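Side-chain contacts in glycerol Dehydrogenase (Unidentified, PDB 5XN8), which catalyses the NAD-dependent oxidation of glycerol to dihydroxyacetone, probably also acting on other small vicinal diols: residues S31-A36 and A78-H83; K47-L52 and I57-E62; N258-L263 and V275-L280; K327-C330 and T335-N338. One frame throughout, in Å; residues are numbered along the deposited sequence.

How the interactions relate
Interactions 1 and 2 belong to the parallel-sheet domain and lie about 11 Å apart, centre to centre, on neighbouring strands 31-36 and 58-63; interaction 2 is nested in the chain loop that interaction 1 closes. The two meet through backbone pairing, with Val34 O and Glu62 N 2.9 Å apart. Interactions 3 and 4 lie in the helical part and are also about 11 Å apart between centres, touching where Gly259 meets Ala328 and Thr329. The pairs stand well apart, with about 37 Å between the centres of interactions 1 and 3. Interactions 3 and 4 lie nearer the metal: the Phe260 and Ile336 side chains are about 10 and 9 Å from that of zinc ligand His254.

Interaction 1: S31-A36 and A78-H83; sequences SFFVIA and AILKQH
Phe33 of strand 31-36 packs against Ile79 and Leu80 of helix 70-83, a helix-on-sheet contact in the Rossmann-like alpha/beta domain of this dehydrogenase. The strand is an inner one: its backbone pairs with strand 58-63 through Phe32 and Val34, and with strand 87-92 through Phe33. With CG anti to the backbone N (chi1 -180°), the phenyl group of Phe33 extends from the sheet to the sheet-facing side of the helix, where Leu80 lies across it. The CB of Leu80 stands over one face of the Phe33 ring, 4.0 Å from its centroid and only 9° off the ring normal, a CH-pi contact over the face. One branch of the same leucine reaches back to the root of the aromatic side chain, Leu80 CD1 approaching Phe33 CB to 3.7 Å. The ring also reaches the helix backbone, with Phe33 CE1 3.8 Å from Leu80 N. Ile79 takes a different position, its CG2 meeting the ring edge near the ring plane, 4.2 Å from Phe33 CE1. A flat, wide phenylalanine suits a site where one residue must meet two successive helical residues, while the branched leucine can serve two neighbours: beyond Phe33 it packs on Ile103 and Gln107 of helix 94-107. Dispersion supplies the attraction throughout, as befits a buried, apolar interface. Helix 70-83 leads from strand 58-63, outermost in this chain's sheet, to strand 87-92 and packs across strand 31-36 between them, the beta-alpha-beta crossover characteristic of Rossmann-type sheets.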
loop_
_atom_site.group_PDB
_atom_site.type_symbol
_atom_site.label_atom_id
_atom_site.label_comp_id
_atom_site.label_asym_id
_atom_site.label_seq_id
_atom_site.Cartn_x
_atom_site.Cartn_y
_atom_site.Cartn_z
ATOM N N SER A 31 -42.956 -41.469 -4.091
ATOM C CA SER A 31 -42.271 -42.597 -3.453
ATOM C C SER A 31 -40.815 -42.711 -3.893
ATOM O O SER A 31 -40.459 -42.304 -5.000
ATOM C CB SER A 31 -43.025 -43.911 -3.722
ATOM O OG SER A 31 -42.982 -44.259 -5.092
ATOM N N PHE A 32 -39.992 -43.288 -3.021
ATOM C CA PHE A 32 -38.548 -43.374 -3.230
ATOM C C PHE A 32 -37.960 -44.751 -2.938
ATOM O O PHE A 32 -38.317 -45.402 -1.961
ATOM C CB PHE A 32 -37.837 -42.313 -2.380
ATOM C CG PHE A 32 -37.802 -40.959 -3.026
ATOM C CD1 PHE A 32 -36.804 -40.640 -3.934
ATOM C CD2 PHE A 32 -38.789 -40.018 -2.756
ATOM C CE1 PHE A 32 -36.781 -39.391 -4.549
ATOM C CE2 PHE A 32 -38.771 -38.775 -3.365
ATOM C CZ PHE A 32 -37.767 -38.460 -4.267
ATOM N N PHE A 33 -37.043 -45.164 -3.804
ATOM C CA PHE A 33 -36.258 -46.375 -3.657
ATOM C C PHE A 33 -34.919 -45.985 -3.018
ATOM O O PHE A 33 -34.087 -45.351 -3.659
ATOM C CB PHE A 33 -36.055 -46.986 -5.042
ATOM C CG PHE A 33 -35.262 -48.256 -5.052
ATOM C CD1 PHE A 33 -35.862 -49.462 -4.727
ATOM C CD2 PHE A 33 -33.925 -48.255 -5.438
ATOM C CE1 PHE A 33 -35.140 -50.644 -4.760
ATOM C CE2 PHE A 33 -33.197 -49.431 -5.478
ATOM C CZ PHE A 33 -33.807 -50.628 -5.136
ATOM N N VAL A 34 -34.726 -46.353 -1.758
ATOM C CA VAL A 34 -33.577 -45.920 -0.964
ATOM C C VAL A 34 -32.509 -47.017 -0.915
ATOM O O VAL A 34 -32.826 -48.145 -0.572
ATOM C CB VAL A 34 -34.014 -45.577 0.483
ATOM C CG1 VAL A 34 -32.907 -44.846 1.235
ATOM C CG2 VAL A 34 -35.297 -44.763 0.481
ATOM N N ILE A 35 -31.258 -46.691 -1.251
ATOM C CA ILE A 35 -30.149 -47.672 -1.174
ATOM C C ILE A 35 -28.979 -47.223 -0.298
ATOM O O ILE A 35 -28.628 -46.035 -0.256
ATOM C CB ILE A 35 -29.622 -48.096 -2.569
ATOM C CG1 ILE A 35 -28.888 -46.953 -3.284
ATOM C CG2 ILE A 35 -30.772 -48.598 -3.433
ATOM C CD1 ILE A 35 -28.237 -47.379 -4.584
ATOM N N ALA A 36 -28.376 -48.199 0.380
ATOM C CA ALA A 36 -27.213 -48.002 1.240
ATOM C C ALA A 36 -26.587 -49.355 1.606
ATOM O O ALA A 36 -27.272 -50.381 1.603
ATOM C CB ALA A 36 -27.623 -47.263 2.503
ATOM N N ALA A 78 -34.168 -54.117 -11.112
ATOM C CA ALA A 78 -35.173 -55.186 -11.097
ATOM C C ALA A 78 -36.042 -55.152 -9.842
ATOM O O ALA A 78 -37.249 -55.356 -9.930
ATOM C CB ALA A 78 -34.508 -56.550 -11.242
ATOM N N ILE A 79 -35.438 -54.877 -8.688
ATOM C CA ILE A 79 -36.184 -54.754 -7.424
ATOM C C ILE A 79 -36.989 -53.452 -7.405
ATOM O O ILE A 79 -38.117 -53.428 -6.917
ATOM C CB ILE A 79 -35.271 -54.814 -6.166
ATOM C CG1 ILE A 79 -34.437 -56.102 -6.133
ATOM C CG2 ILE A 79 -36.119 -54.745 -4.898
ATOM C CD1 ILE A 79 -33.317 -56.101 -5.105
ATOM N N LEU A 80 -36.402 -52.374 -7.923
ATOM C CA LEU A 80 -37.100 -51.086 -8.034
ATOM C C LEU A 80 -38.397 -51.230 -8.833
ATOM O O LEU A 80 -39.446 -50.774 -8.381
ATOM C CB LEU A 80 -36.189 -50.011 -8.648
ATOM C CG LEU A 80 -36.821 -48.646 -8.997
ATOM C CD1 LEU A 80 -35.854 -47.502 -8.737
ATOM C CD2 LEU A 80 -37.311 -48.587 -10.443
ATOM N N LYS A 81 -38.305 -51.873 -10.003
ATOM C CA LYS A 81 -39.471 -52.147 -10.868
ATOM C C LYS A 81 -40.587 -52.917 -10.156
ATOM O O LYS A 81 -41.767 -52.617 -10.330
ATOM C CB LYS A 81 -39.056 -52.949 -12.116
ATOM C CG LYS A 81 -38.194 -52.220 -13.127
ATOM C CD LYS A 81 -38.827 -51.004 -13.776
ATOM C CE LYS A 81 -39.963 -51.336 -14.733
ATOM N NZ LYS A 81 -40.325 -50.139 -15.538
ATOM N N GLN A 82 -40.198 -53.902 -9.370
ATOM C CA GLN A 82 -41.134 -54.755 -8.616
ATOM C C GLN A 82 -41.951 -53.946 -7.602
ATOM O O GLN A 82 -43.131 -54.225 -7.417
ATOM C CB GLN A 82 -40.366 -55.903 -7.881
ATOM C CG GLN A 82 -40.507 -57.394 -8.316
ATOM C CD GLN A 82 -39.262 -57.993 -8.936
ATOM O OE1 GLN A 82 -38.651 -57.340 -9.756
ATOM N NE2 GLN A 82 -38.902 -59.230 -8.572
ATOM N N HIS A 83 -41.322 -52.960 -6.960
ATOM C CA HIS A 83 -42.002 -52.073 -6.005
ATOM C C HIS A 83 -42.663 -50.830 -6.632
ATOM O O HIS A 83 -43.518 -50.209 -5.999
ATOM C CB HIS A 83 -41.034 -51.658 -4.887
ATOM C CG HIS A 83 -40.894 -52.690 -3.813
ATOM N ND1 HIS A 83 -41.730 -52.710 -2.719
ATOM C CD2 HIS A 83 -40.025 -53.713 -3.639
ATOM C CE1 HIS A 83 -41.409 -53.719 -1.934
ATOM N NE2 HIS A 83 -40.379 -54.346 -2.471
#

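Interaction 2: K47-L52 and I57-E62; sequences KVLNGL and ISLHAE
Leu59 fits between Leu49 and Leu52, and here the contact is tightest. Its CG is anti to the carbonyl carbon (chi1 -59°), and Leu59 CD1 wedges between the backbone atom Leu49 O, 3.3 Å from it, and Leu52 CB, while Leu59 CD2 comes within 3.4 Å of Leu52 CD1. The Leu52 and Leu59 side chains cross at about a right angle, whereas Leu49, touching Leu59 CD1 with its CD2 at 3.6 Å, runs aslant. Branched leucines suit such a seam because each offers two methyls to different neighbours. Helix 38-54 and strand 58-63, with strand 31-36, form a beta-alpha-beta unit; the short segments run nearly antiparallel, at 164°, with axes 8.9 Å apart. Phe32 and Val34 of strand 31-36 continue the apolar layer around Leu59. At the turn between helix and strand, Ile57 packs its CD1 on Leu52 CD2 at 3.8 Å, and its backbone N gives a weak, bent bond to Leu52 O. Towards the other end the packing thins to one methyl pair, Leu49 CD1 and Ala61 CB, 3.7 Å apart, where alanine offers a single methyl. Asn50 looks away from the strand on the exposed helix side. On the strand's far face His60 NE2 donates to Glu62 OE1 over 2.9 Å, tilted 17° from the imidazole plane, and the His60 ring stacks on that of His83.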
loop_
_atom_site.group_PDB
_atom_site.type_symbol
_atom_site.label_atom_id
_atom_site.label_comp_id
_atom_site.label_asym_id
_atom_site.label_seq_id
_atom_site.Cartn_x
_atom_site.Cartn_y
_atom_site.Cartn_z
ATOM N N LYS A 47 -33.089 -43.180 10.155
ATOM C CA LYS A 47 -33.536 -41.791 10.356
ATOM C C LYS A 47 -34.117 -41.178 9.082
ATOM O O LYS A 47 -35.139 -40.505 9.133
ATOM C CB LYS A 47 -32.422 -40.890 10.922
ATOM C CG LYS A 47 -31.194 -40.613 10.072
ATOM C CD LYS A 47 -30.301 -39.582 10.734
ATOM C CE LYS A 47 -29.668 -40.107 12.017
ATOM N NZ LYS A 47 -28.617 -39.193 12.536
ATOM N N VAL A 48 -33.458 -41.421 7.950
ATOM C CA VAL A 48 -33.896 -40.914 6.632
ATOM C C VAL A 48 -35.276 -41.441 6.271
ATOM O O VAL A 48 -36.128 -40.681 5.814
ATOM C CB VAL A 48 -32.885 -41.284 5.513
ATOM C CG1 VAL A 48 -33.456 -41.053 4.113
ATOM C CG2 VAL A 48 -31.596 -40.496 5.681
ATOM N N LEU A 49 -35.480 -42.739 6.471
ATOM C CA LEU A 49 -36.769 -43.367 6.202
ATOM C C LEU A 49 -37.885 -42.804 7.086
ATOM O O LEU A 49 -38.971 -42.518 6.590
ATOM C CB LEU A 49 -36.683 -44.893 6.357
ATOM C CG LEU A 49 -35.805 -45.631 5.338
ATOM C CD1 LEU A 49 -35.552 -47.067 5.781
ATOM C CD2 LEU A 49 -36.411 -45.595 3.942
ATOM N N ASN A 50 -37.615 -42.637 8.381
ATOM C CA ASN A 50 -38.596 -42.044 9.312
ATOM C C ASN A 50 -38.974 -40.606 8.936
ATOM O O ASN A 50 -40.134 -40.214 9.065
ATOM C CB ASN A 50 -38.091 -42.070 10.761
ATOM C CG ASN A 50 -38.146 -43.460 11.389
ATOM O OD1 ASN A 50 -38.866 -44.357 10.927
ATOM N ND2 ASN A 50 -37.385 -43.641 12.464
ATOM N N GLY A 51 -37.991 -39.834 8.482
ATOM C CA GLY A 51 -38.198 -38.449 8.063
ATOM C C GLY A 51 -38.994 -38.329 6.778
ATOM O O GLY A 51 -39.867 -37.471 6.671
ATOM N N LEU A 52 -38.684 -39.179 5.799
ATOM C CA LEU A 52 -39.447 -39.247 4.548
ATOM C C LEU A 52 -40.885 -39.704 4.790
ATOM O O LEU A 52 -41.810 -39.181 4.165
ATOM C CB LEU A 52 -38.765 -40.169 3.534
ATOM C CG LEU A 52 -37.481 -39.634 2.889
ATOM C CD1 LEU A 52 -36.616 -40.759 2.336
ATOM C CD2 LEU A 52 -37.802 -38.627 1.796
ATOM N N ILE A 57 -44.336 -39.938 2.336
ATOM C CA ILE A 57 -43.651 -40.466 1.154
ATOM C C ILE A 57 -43.454 -41.962 1.380
ATOM O O ILE A 57 -42.909 -42.367 2.401
ATOM C CB ILE A 57 -42.286 -39.763 0.923
ATOM C CG1 ILE A 57 -42.461 -38.238 0.902
ATOM C CG2 ILE A 57 -41.631 -40.230 -0.376
ATOM C CD1 ILE A 57 -41.206 -37.468 0.575
ATOM N N SER A 58 -43.916 -42.768 0.427
ATOM C CA SER A 58 -43.795 -44.230 0.492
ATOM C C SER A 58 -42.365 -44.640 0.145
ATOM O O SER A 58 -41.764 -44.063 -0.756
ATOM C CB SER A 58 -44.788 -44.885 -0.476
ATOM O OG SER A 58 -44.643 -46.295 -0.493
ATOM N N LEU A 59 -41.822 -45.627 0.859
ATOM C CA LEU A 59 -40.421 -46.033 0.693
ATOM C C LEU A 59 -40.233 -47.539 0.712
ATOM O O LEU A 59 -40.950 -48.259 1.400
ATOM C CB LEU A 59 -39.562 -45.466 1.824
ATOM C CG LEU A 59 -39.504 -43.954 2.009
ATOM C CD1 LEU A 59 -39.371 -43.549 3.472
ATOM C CD2 LEU A 59 -38.399 -43.350 1.152
ATOM N N HIS A 60 -39.244 -47.992 -0.052
ATOM C CA HIS A 60 -38.669 -49.316 0.112
ATOM C C HIS A 60 -37.140 -49.186 0.164
ATOM O O HIS A 60 -36.519 -48.706 -0.788
ATOM C CB HIS A 60 -39.142 -50.268 -0.983
ATOM C CG HIS A 60 -38.341 -51.528 -1.057
ATOM N ND1 HIS A 60 -38.343 -52.470 -0.052
ATOM C CD2 HIS A 60 -37.485 -51.988 -1.995
ATOM C CE1 HIS A 60 -37.521 -53.454 -0.362
ATOM N NE2 HIS A 60 -36.986 -53.186 -1.538
ATOM N N ALA A 61 -36.562 -49.589 1.297
ATOM C CA ALA A 61 -35.117 -49.599 1.496
ATOM C C ALA A 61 -34.555 -50.921 1.013
ATOM O O ALA A 61 -35.162 -51.972 1.239
ATOM C CB ALA A 61 -34.787 -49.405 2.966
ATOM N N GLU A 62 -33.401 -50.874 0.350
ATOM C CA GLU A 62 -32.740 -52.087 -0.141
ATOM C C GLU A 62 -31.222 -52.011 0.050
ATOM O O GLU A 62 -30.634 -50.934 -0.000
ATOM C CB GLU A 62 -33.106 -52.319 -1.616
ATOM C CG GLU A 62 -32.754 -53.693 -2.175
ATOM C CD GLU A 62 -33.480 -54.841 -1.487
ATOM O OE1 GLU A 62 -34.721 -54.934 -1.611
ATOM O OE2 GLU A 62 -32.801 -55.657 -0.833
#

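Interaction 3: N258-L263 and V275-L280; sequences NGFTIL and VAFGTL
Phe260 and Phe277 make the aromatic contact that joins helix 252-260 to helix 271-285. Their planes stand at 79° and their centroids 5.8 Å apart, but the approach is oblique, neither a stack nor a regular edge-to-face pair. Phe260 CZ comes to 3.8 Å from Phe277 CE2, and Phe260 CE2 lies 4.0 Å from Phe277 CD2. A trans chi1 (-179°) carries the Phe277 ring off the helix towards Phe260. Other apolar neighbours are Ile322 and Val325, against Phe260, and Met312, against Phe277.

The hydrogen bonds are local. Thr261 OG1 donates to Asn258 O over 2.6 Å, and a type I turn runs from Phe260 to Leu263. Thr279 returns both its N and its OG1 to Val275 O, each at 2.8 Å and from opposite faces of the carbonyl plane; threonine thus keeps a buried hydroxyl satisfied within its own helix.

These helices carry His254 and His271, which bind the zinc ion with Asp171, although Phe277 itself lies about 13 Å from the metal. The contact between the helices is mainly dispersive, with a modest electrostatic part from the two rings, and is weakly directional, as suits a buried interior.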
loop_
_atom_site.group_PDB
_atom_site.type_symbol
_atom_site.label_atom_id
_atom_site.label_comp_id
_atom_site.label_asym_id
_atom_site.label_seq_id
_atom_site.Cartn_x
_atom_site.Cartn_y
_atom_site.Cartn_z
ATOM N N ASN A 258 -4.637 -40.197 -12.332
ATOM C CA ASN A 258 -4.930 -41.401 -13.123
ATOM C C ASN A 258 -3.663 -42.137 -13.526
ATOM O O ASN A 258 -3.649 -43.371 -13.570
ATOM C CB ASN A 258 -5.757 -41.058 -14.372
ATOM C CG ASN A 258 -7.155 -40.579 -14.041
ATOM O OD1 ASN A 258 -7.630 -40.705 -12.914
ATOM N ND2 ASN A 258 -7.826 -40.028 -15.034
ATOM N N GLY A 259 -2.610 -41.384 -13.828
ATOM C CA GLY A 259 -1.270 -41.952 -14.044
ATOM C C GLY A 259 -0.728 -42.748 -12.870
ATOM O O GLY A 259 -0.084 -43.762 -13.072
ATOM N N PHE A 260 -0.990 -42.286 -11.649
ATOM C CA PHE A 260 -0.504 -42.970 -10.426
ATOM C C PHE A 260 -1.234 -44.263 -10.073
ATOM O O PHE A 260 -0.716 -45.050 -9.276
ATOM C CB PHE A 260 -0.519 -42.028 -9.209
ATOM C CG PHE A 260 0.752 -41.240 -9.047
ATOM C CD1 PHE A 260 1.886 -41.833 -8.507
ATOM C CD2 PHE A 260 0.816 -39.902 -9.409
ATOM C CE1 PHE A 260 3.061 -41.114 -8.357
ATOM C CE2 PHE A 260 1.995 -39.177 -9.255
ATOM C CZ PHE A 260 3.108 -39.779 -8.733
ATOM N N THR A 261 -2.414 -44.500 -10.649
ATOM C CA THR A 261 -3.166 -45.728 -10.350
ATOM C C THR A 261 -2.514 -47.000 -10.900
ATOM O O THR A 261 -2.896 -48.096 -10.495
ATOM C CB THR A 261 -4.632 -45.647 -10.824
ATOM O OG1 THR A 261 -4.674 -45.390 -12.233
ATOM C CG2 THR A 261 -5.386 -44.544 -10.073
ATOM N N ILE A 262 -1.527 -46.856 -11.792
ATOM C CA ILE A 262 -0.752 -48.008 -12.319
ATOM C C ILE A 262 0.228 -48.589 -11.287
ATOM O O ILE A 262 0.679 -49.723 -11.439
ATOM C CB ILE A 262 0.004 -47.638 -13.640
ATOM C CG1 ILE A 262 -0.971 -47.601 -14.849
ATOM C CG2 ILE A 262 1.175 -48.560 -13.977
ATOM C CD1 ILE A 262 -1.998 -46.495 -14.787
ATOM N N LEU A 263 0.569 -47.813 -10.259
ATOM C CA LEU A 263 1.461 -48.261 -9.188
ATOM C C LEU A 263 0.639 -48.770 -8.008
ATOM O O LEU A 263 -0.172 -48.029 -7.448
ATOM C CB LEU A 263 2.365 -47.106 -8.749
ATOM C CG LEU A 263 3.145 -46.415 -9.875
ATOM C CD1 LEU A 263 3.995 -45.302 -9.304
ATOM C CD2 LEU A 263 4.021 -47.392 -10.654
ATOM N N VAL A 275 -4.574 -36.466 -5.755
ATOM C CA VAL A 275 -4.864 -35.218 -6.474
ATOM C C VAL A 275 -4.092 -34.039 -5.866
ATOM O O VAL A 275 -3.644 -33.139 -6.590
ATOM C CB VAL A 275 -6.393 -34.935 -6.481
ATOM C CG1 VAL A 275 -6.717 -33.531 -6.970
ATOM C CG2 VAL A 275 -7.132 -35.952 -7.332
ATOM N N ALA A 276 -3.920 -34.048 -4.543
ATOM C CA ALA A 276 -3.168 -32.990 -3.870
ATOM C C ALA A 276 -1.722 -32.947 -4.345
ATOM O O ALA A 276 -1.192 -31.870 -4.639
ATOM C CB ALA A 276 -3.239 -33.157 -2.367
ATOM N N PHE A 277 -1.095 -34.116 -4.455
ATOM C CA PHE A 277 0.246 -34.203 -5.020
ATOM C C PHE A 277 0.251 -33.857 -6.502
ATOM O O PHE A 277 1.148 -33.157 -6.971
ATOM C CB PHE A 277 0.866 -35.587 -4.810
ATOM C CG PHE A 277 2.267 -35.698 -5.354
ATOM C CD1 PHE A 277 3.326 -35.113 -4.679
ATOM C CD2 PHE A 277 2.516 -36.342 -6.554
ATOM C CE1 PHE A 277 4.621 -35.178 -5.185
ATOM C CE2 PHE A 277 3.805 -36.416 -7.071
ATOM C CZ PHE A 277 4.860 -35.841 -6.379
ATOM N N GLY A 278 -0.738 -34.359 -7.236
ATOM C CA GLY A 278 -0.907 -34.031 -8.646
ATOM C C GLY A 278 -1.060 -32.547 -8.936
ATOM O O GLY A 278 -0.603 -32.079 -9.973
ATOM N N THR A 279 -1.700 -31.822 -8.022
ATOM C CA THR A 279 -1.786 -30.363 -8.089
ATOM C C THR A 279 -0.416 -29.716 -7.956
ATOM O O THR A 279 -0.104 -28.753 -8.665
ATOM C CB THR A 279 -2.706 -29.812 -6.985
ATOM O OG1 THR A 279 -3.995 -30.410 -7.116
ATOM C CG2 THR A 279 -2.860 -28.294 -7.084
ATOM N N LEU A 280 0.383 -30.239 -7.038
ATOM C CA LEU A 280 1.751 -29.772 -6.841
ATOM C C LEU A 280 2.615 -30.005 -8.065
ATOM O O LEU A 280 3.425 -29.148 -8.433
ATOM C CB LEU A 280 2.382 -30.415 -5.592
ATOM C CG LEU A 280 2.422 -29.451 -4.401
ATOM C CD1 LEU A 280 2.356 -30.209 -3.066
ATOM C CD2 LEU A 280 3.636 -28.528 -4.519
#

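Interaction 4: K327-C330 and T335-N338; sequences KATC and TIHN
A chi1 of -58° in Thr329 and of -160° in Ile336 sends a carbon branch of each across the turn, bringing the two side chains together. In Thr329 CG2 is anti to the backbone N, which leaves the hydroxyl beside that N and bonded to Val325 O one turn back in helix 318-329. In Ile336 CG1 is anti to the backbone N, carrying CD1 outward, while CG2 takes the crowded position between N and the carbonyl carbon. The two side chains cross at about a right angle, with Ile336 CD1 3.6 Å from Thr329 CG2. The other methyl, Ile336 CG2, lies 3.6 Å from the backbone atom Thr329 O and 4.1 Å from Cys330 CA; the thiol stands a little farther off, Cys330 SG being 4.4 Å from Ile336 CG2. Isoleucine, with two separate methyl ends, is well shaped for reaching the last helical residue and the first one beyond it together.

His337, like Ile336 part of the 3-10 segment 335-338, adds a flat group on the exposed side. Ile336 CG2 sits 4.0 Å above the plane of the imidazole of His337, over its centre, and Cys330 O meets the ring at its edge, near the plane, 3.3 Å from His337 CE1. Val348 of helix 345-363 and Ala255 of helix 252-260 extend the apolar cluster round Thr329 and Ile336, while Thr335 OG1 bonds to Ala251 O. The chemistry is thus divided: the buried part rests on methyl packing, whereas at the outer part the CE1 edge of an imidazole meets a backbone carbonyl oxygen.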
loop_
_atom_site.group_PDB
_atom_site.type_symbol
_atom_site.label_atom_id
_atom_site.label_comp_id
_atom_site.label_asym_id
_atom_site.label_seq_id
_atom_site.Cartn_x
_atom_site.Cartn_y
_atom_site.Cartn_z
ATOM N N LYS A 327 3.802 -41.517 -18.847
ATOM C CA LYS A 327 3.216 -42.004 -20.108
ATOM C C LYS A 327 1.711 -42.159 -20.002
ATOM O O LYS A 327 0.974 -41.735 -20.899
ATOM C CB LYS A 327 3.796 -43.349 -20.540
ATOM C CG LYS A 327 5.257 -43.309 -20.966
ATOM C CD LYS A 327 5.800 -44.710 -21.285
ATOM C CE LYS A 327 5.086 -45.433 -22.429
ATOM N NZ LYS A 327 5.506 -46.864 -22.575
ATOM N N ALA A 328 1.266 -42.789 -18.920
ATOM C CA ALA A 328 -0.155 -43.032 -18.695
ATOM C C ALA A 328 -0.936 -41.737 -18.457
ATOM O O ALA A 328 -2.123 -41.672 -18.777
ATOM C CB ALA A 328 -0.353 -44.002 -17.537
ATOM N N THR A 329 -0.265 -40.722 -17.903
ATOM C CA THR A 329 -0.817 -39.371 -17.758
ATOM C C THR A 329 -1.133 -38.722 -19.107
ATOM O O THR A 329 -2.172 -38.082 -19.252
ATOM C CB THR A 329 0.157 -38.442 -16.986
ATOM O OG1 THR A 329 0.437 -38.991 -15.699
ATOM C CG2 THR A 329 -0.431 -37.045 -16.785
ATOM N N CYS A 330 -0.233 -38.879 -20.076
ATOM C CA CYS A 330 -0.367 -38.237 -21.399
ATOM C C CYS A 330 -1.106 -39.083 -22.442
ATOM O O CYS A 330 -1.096 -38.745 -23.625
ATOM C CB CYS A 330 1.020 -37.845 -21.916
ATOM S SG CYS A 330 1.827 -36.641 -20.845
ATOM N N THR A 335 -7.026 -35.510 -19.537
ATOM C CA THR A 335 -7.314 -34.099 -19.325
ATOM C C THR A 335 -6.075 -33.197 -19.292
ATOM O O THR A 335 -6.225 -31.980 -19.283
ATOM C CB THR A 335 -8.096 -33.895 -18.012
ATOM O OG1 THR A 335 -7.337 -34.430 -16.915
ATOM C CG2 THR A 335 -9.473 -34.560 -18.091
ATOM N N ILE A 336 -4.869 -33.756 -19.291
ATOM C CA ILE A 336 -3.648 -32.936 -19.326
ATOM C C ILE A 336 -3.472 -32.140 -20.626
ATOM O O ILE A 336 -2.782 -31.116 -20.643
ATOM C CB ILE A 336 -2.378 -33.783 -19.069
ATOM C CG1 ILE A 336 -1.230 -32.882 -18.621
ATOM C CG2 ILE A 336 -2.009 -34.625 -20.287
ATOM C CD1 ILE A 336 -0.138 -33.616 -17.890
ATOM N N HIS A 337 -4.100 -32.597 -21.706
ATOM C CA HIS A 337 -4.090 -31.869 -22.978
ATOM C C HIS A 337 -4.971 -30.611 -22.972
ATOM O O HIS A 337 -4.953 -29.839 -23.934
ATOM C CB HIS A 337 -4.475 -32.803 -24.127
ATOM C CG HIS A 337 -3.617 -34.023 -24.199
ATOM N ND1 HIS A 337 -4.123 -35.297 -24.052
ATOM C CD2 HIS A 337 -2.275 -34.160 -24.331
ATOM C CE1 HIS A 337 -3.133 -36.168 -24.129
ATOM N NE2 HIS A 337 -2.001 -35.504 -24.293
ATOM N N ASN A 338 -5.725 -30.408 -21.893
ATOM C CA ASN A 338 -6.394 -29.137 -21.616
ATOM C C ASN A 338 -5.468 -28.042 -21.057
ATOM O O ASN A 338 -5.932 -26.929 -20.854
ATOM C CB ASN A 338 -7.567 -29.343 -20.635
ATOM C CG ASN A 338 -8.650 -30.262 -21.183
ATOM O OD1 ASN A 338 -8.809 -30.413 -22.394
ATOM N ND2 ASN A 338 -9.424 -30.858 -20.285
#